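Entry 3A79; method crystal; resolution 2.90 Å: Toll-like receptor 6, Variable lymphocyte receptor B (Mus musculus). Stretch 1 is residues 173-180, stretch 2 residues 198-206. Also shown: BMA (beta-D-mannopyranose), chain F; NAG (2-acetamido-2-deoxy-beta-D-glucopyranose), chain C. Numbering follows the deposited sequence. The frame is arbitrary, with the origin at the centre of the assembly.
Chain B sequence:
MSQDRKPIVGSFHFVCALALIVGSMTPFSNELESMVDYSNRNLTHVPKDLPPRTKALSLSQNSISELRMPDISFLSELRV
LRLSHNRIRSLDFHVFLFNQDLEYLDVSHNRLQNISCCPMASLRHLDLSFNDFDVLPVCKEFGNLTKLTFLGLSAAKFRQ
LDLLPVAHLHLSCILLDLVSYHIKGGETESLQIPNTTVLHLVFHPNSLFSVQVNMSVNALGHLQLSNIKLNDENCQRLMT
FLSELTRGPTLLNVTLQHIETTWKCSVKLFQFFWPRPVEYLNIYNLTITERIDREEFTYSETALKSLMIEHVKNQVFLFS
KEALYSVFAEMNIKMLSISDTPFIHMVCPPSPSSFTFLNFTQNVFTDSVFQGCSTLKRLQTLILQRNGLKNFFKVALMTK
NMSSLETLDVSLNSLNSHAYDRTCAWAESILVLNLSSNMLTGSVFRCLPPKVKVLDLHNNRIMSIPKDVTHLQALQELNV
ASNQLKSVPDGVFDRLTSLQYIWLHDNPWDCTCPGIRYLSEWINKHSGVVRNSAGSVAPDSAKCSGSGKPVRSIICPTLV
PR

Stretch 1 (173-180) CILLDLVS
Stretch 2, residues 198-206: VLHLVFHPN

Residues 173-180 and 198-206 of the Toll-like receptor 6 chain contribute neighbouring strands to a parallel sheet, their axes inclined by 20° and 4.6 Å apart at closest approach. Cys-173 pairs with Val-198, and the register advances one for one to Asp-177 opposite Val-202, where Asp-177 CA and Val-202 CA are 4.5 Å apart. Backbone angles over these pairs are extended, phi -97 to -139° and psi 108 to 137°. The contact buries 640 Å², to which Val-179, Val-202 and Leu-178 contribute most.

Val-202 uses both backbone polar atoms towards the neighbouring strand, bonding the residues before and after its partner Asp-177: its N donates to Leu-176 O (2.9 Å), and its O accepts from Leu-178 N (2.8 Å, 170°). The same alternation precedes it, with His-200 N to Ile-174 O at 3.0 Å and Leu-176 N to His-200 O at 2.9 Å, so even-numbered residues carry the ladder on each strand. The Val-202 side chain (chi1 t) shares a face with Leu-175, Asp-177 and His-200; its CG2 lies 3.9 Å from Leu-175 CD1. That Leu-175 methyl also sits over one face of the His-200 ring, 4.0 Å from CD1 to the ring centroid, with Leu-175 in t, p and His-200 chi1 in t.

Leu-178 (chi1 m, chi2 -108°, between wells) lies on the opposite, buried face with Ile-174, Leu-176, Leu-199, Leu-201 and Phe-203. Its CB approaches Phe-203 CD2 obliquely at 4.0 Å; Phe-203 has chi1 m and chi2 100°.

The backbone leaves extended geometry at Leu-178 (phi/psi -113/36°) and continues through Val-179 (-69/-42°), whose CB points sideways. Val-179 N donates to Asp-177 OD2 (3.3 Å, 159°), linking that side chain to the backbone two residues on, while chi1 t places Val-179 CG1 3.7 Å from His-204 ND1 and 4.3 Å from Pro-205 CD. Beyond these contacts, Asn-206 ND2 donates to mannose BMA O5 at 2.9 Å.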

# COMPACT_ATOMS: atom_id res chain seq x y z
N CYS B 173 -28.95 29.67 -12.07
CA CYS B 173 -29.30 28.27 -11.87
C CYS B 173 -30.79 28.01 -11.99
O CYS B 173 -31.61 28.72 -11.41
CB CYS B 173 -28.77 27.72 -10.54
SG CYS B 173 -28.78 25.88 -10.45
N ILE B 174 -31.12 26.99 -12.77
CA ILE B 174 -32.44 26.40 -12.79
C ILE B 174 -32.31 24.99 -12.24
O ILE B 174 -31.74 24.10 -12.87
CB ILE B 174 -33.06 26.36 -14.21
CG1 ILE B 174 -33.31 27.78 -14.72
CG2 ILE B 174 -34.37 25.56 -14.22
CD1 ILE B 174 -34.37 27.87 -15.76
N LEU B 175 -32.80 24.80 -11.03
CA LEU B 175 -32.83 23.48 -10.44
C LEU B 175 -34.22 22.92 -10.68
O LEU B 175 -35.21 23.56 -10.36
CB LEU B 175 -32.51 23.53 -8.95
CG LEU B 175 -32.71 22.17 -8.30
CD1 LEU B 175 -31.66 21.19 -8.79
CD2 LEU B 175 -32.68 22.25 -6.82
N LEU B 176 -34.29 21.72 -11.26
CA LEU B 176 -35.56 21.12 -11.63
C LEU B 176 -35.58 19.63 -11.32
O LEU B 176 -34.67 18.89 -11.71
CB LEU B 176 -35.79 21.33 -13.11
CG LEU B 176 -37.04 20.80 -13.79
CD1 LEU B 176 -38.29 21.12 -12.97
CD2 LEU B 176 -37.10 21.42 -15.17
N ASP B 177 -36.61 19.18 -10.61
CA ASP B 177 -36.63 17.78 -10.24
C ASP B 177 -37.87 17.04 -10.72
O ASP B 177 -39.01 17.50 -10.59
CB ASP B 177 -36.49 17.60 -8.74
CG ASP B 177 -37.80 17.70 -8.03
OD1 ASP B 177 -38.16 18.83 -7.67
OD2 ASP B 177 -38.47 16.67 -7.83
N LEU B 178 -37.61 15.85 -11.23
CA LEU B 178 -38.59 15.01 -11.87
C LEU B 178 -38.77 13.79 -10.98
O LEU B 178 -38.92 12.66 -11.47
CB LEU B 178 -38.04 14.54 -13.21
CG LEU B 178 -37.68 15.44 -14.40
CD1 LEU B 178 -38.70 15.26 -15.49
CD2 LEU B 178 -37.48 16.92 -14.05
N VAL B 179 -38.71 13.98 -9.67
CA VAL B 179 -38.94 12.87 -8.77
C VAL B 179 -40.41 12.50 -8.86
O VAL B 179 -40.76 11.32 -8.92
CB VAL B 179 -38.57 13.23 -7.32
CG1 VAL B 179 -38.70 12.02 -6.44
CG2 VAL B 179 -37.16 13.74 -7.25
N SER B 180 -41.27 13.52 -8.91
CA SER B 180 -42.71 13.33 -8.95
C SER B 180 -43.22 12.78 -10.29
O SER B 180 -44.40 12.49 -10.44
CB SER B 180 -43.42 14.65 -8.65
OG SER B 180 -43.55 14.87 -7.26
N VAL B 198 -26.47 27.43 -15.54
CA VAL B 198 -26.50 26.04 -15.13
C VAL B 198 -27.91 25.46 -15.20
O VAL B 198 -28.88 26.12 -14.82
CB VAL B 198 -25.94 25.87 -13.71
CG1 VAL B 198 -26.02 24.42 -13.26
CG2 VAL B 198 -24.50 26.37 -13.64
N LEU B 199 -28.03 24.24 -15.71
CA LEU B 199 -29.28 23.50 -15.60
C LEU B 199 -29.03 22.22 -14.83
O LEU B 199 -28.30 21.35 -15.29
CB LEU B 199 -29.86 23.16 -16.96
CG LEU B 199 -31.15 22.35 -16.85
CD1 LEU B 199 -32.15 23.04 -15.95
CD2 LEU B 199 -31.75 22.15 -18.21
N HIS B 200 -29.64 22.10 -13.66
CA HIS B 200 -29.48 20.92 -12.82
C HIS B 200 -30.79 20.15 -12.74
O HIS B 200 -31.82 20.69 -12.31
CB HIS B 200 -29.03 21.31 -11.41
CG HIS B 200 -28.62 20.15 -10.56
ND1 HIS B 200 -28.92 18.84 -10.89
CD2 HIS B 200 -27.95 20.10 -9.38
CE1 HIS B 200 -28.44 18.04 -9.96
NE2 HIS B 200 -27.85 18.78 -9.03
N LEU B 201 -30.74 18.90 -13.16
CA LEU B 201 -31.92 18.05 -13.19
C LEU B 201 -31.76 16.88 -12.23
O LEU B 201 -30.76 16.16 -12.28
CB LEU B 201 -32.18 17.56 -14.61
CG LEU B 201 -32.31 18.68 -15.63
CD1 LEU B 201 -32.20 18.14 -17.04
CD2 LEU B 201 -33.61 19.42 -15.43
N VAL B 202 -32.73 16.70 -11.34
CA VAL B 202 -32.68 15.59 -10.39
C VAL B 202 -33.85 14.64 -10.67
O VAL B 202 -34.99 15.08 -10.82
CB VAL B 202 -32.74 16.09 -8.92
CG1 VAL B 202 -32.37 14.99 -7.97
CG2 VAL B 202 -31.83 17.29 -8.71
N PHE B 203 -33.57 13.34 -10.73
CA PHE B 203 -34.59 12.35 -11.03
C PHE B 203 -34.93 11.48 -9.83
O PHE B 203 -34.29 11.57 -8.78
CB PHE B 203 -34.12 11.47 -12.19
CG PHE B 203 -33.70 12.25 -13.39
CD1 PHE B 203 -32.36 12.48 -13.66
CD2 PHE B 203 -34.65 12.78 -14.25
CE1 PHE B 203 -31.97 13.20 -14.76
CE2 PHE B 203 -34.27 13.51 -15.36
CZ PHE B 203 -32.92 13.73 -15.61
N HIS B 204 -35.96 10.65 -9.97
CA HIS B 204 -36.31 9.72 -8.92
C HIS B 204 -35.10 8.86 -8.64
O HIS B 204 -34.49 8.33 -9.56
CB HIS B 204 -37.46 8.85 -9.37
CG HIS B 204 -38.07 8.02 -8.28
ND1 HIS B 204 -39.14 8.46 -7.53
CD2 HIS B 204 -37.77 6.78 -7.83
CE1 HIS B 204 -39.48 7.52 -6.66
NE2 HIS B 204 -38.66 6.49 -6.83
N PRO B 205 -34.76 8.70 -7.35
CA PRO B 205 -33.50 8.12 -6.90
C PRO B 205 -33.57 6.61 -6.71
O PRO B 205 -32.61 6.02 -6.22
CB PRO B 205 -33.30 8.78 -5.52
CG PRO B 205 -34.61 9.50 -5.21
CD PRO B 205 -35.61 9.07 -6.21
N ASN B 206 -34.69 6.01 -7.08
CA ASN B 206 -34.92 4.61 -6.79
C ASN B 206 -35.58 3.85 -7.91
O ASN B 206 -36.53 3.10 -7.69
CB ASN B 206 -35.77 4.46 -5.54
CG ASN B 206 -34.95 4.41 -4.30
OD1 ASN B 206 -33.95 3.70 -4.24
ND2 ASN B 206 -35.36 5.16 -3.28
C1 BMA F . -33.06 5.62 -0.57
C2 BMA F . -33.72 6.84 0.09
C3 BMA F . -34.61 6.43 1.28
C4 BMA F . -35.49 5.22 0.94
C5 BMA F . -34.64 4.11 0.34
C6 BMA F . -35.46 2.87 -0.01
O2 BMA F . -34.46 7.57 -0.88
O3 BMA F . -35.37 7.54 1.73
O4 BMA F . -36.15 4.74 2.09
O5 BMA F . -34.00 4.60 -0.82
O6 BMA F . -34.68 1.95 -0.75
C1 NAG C . -28.66 5.67 -3.41
C2 NAG C . -29.44 4.36 -3.19
C3 NAG C . -30.91 4.61 -2.84
C4 NAG C . -31.10 5.75 -1.85
C5 NAG C . -30.35 6.96 -2.37
C6 NAG C . -30.53 8.12 -1.41
C7 NAG C . -28.70 2.29 -4.20
C8 NAG C . -28.55 1.44 -5.43
N2 NAG C . -29.28 3.49 -4.34
O3 NAG C . -31.58 3.44 -2.39
O4 NAG C . -32.46 6.07 -1.79
O5 NAG C . -28.98 6.67 -2.47
O6 NAG C . -29.73 7.84 -0.29
O7 NAG C . -28.28 1.88 -3.12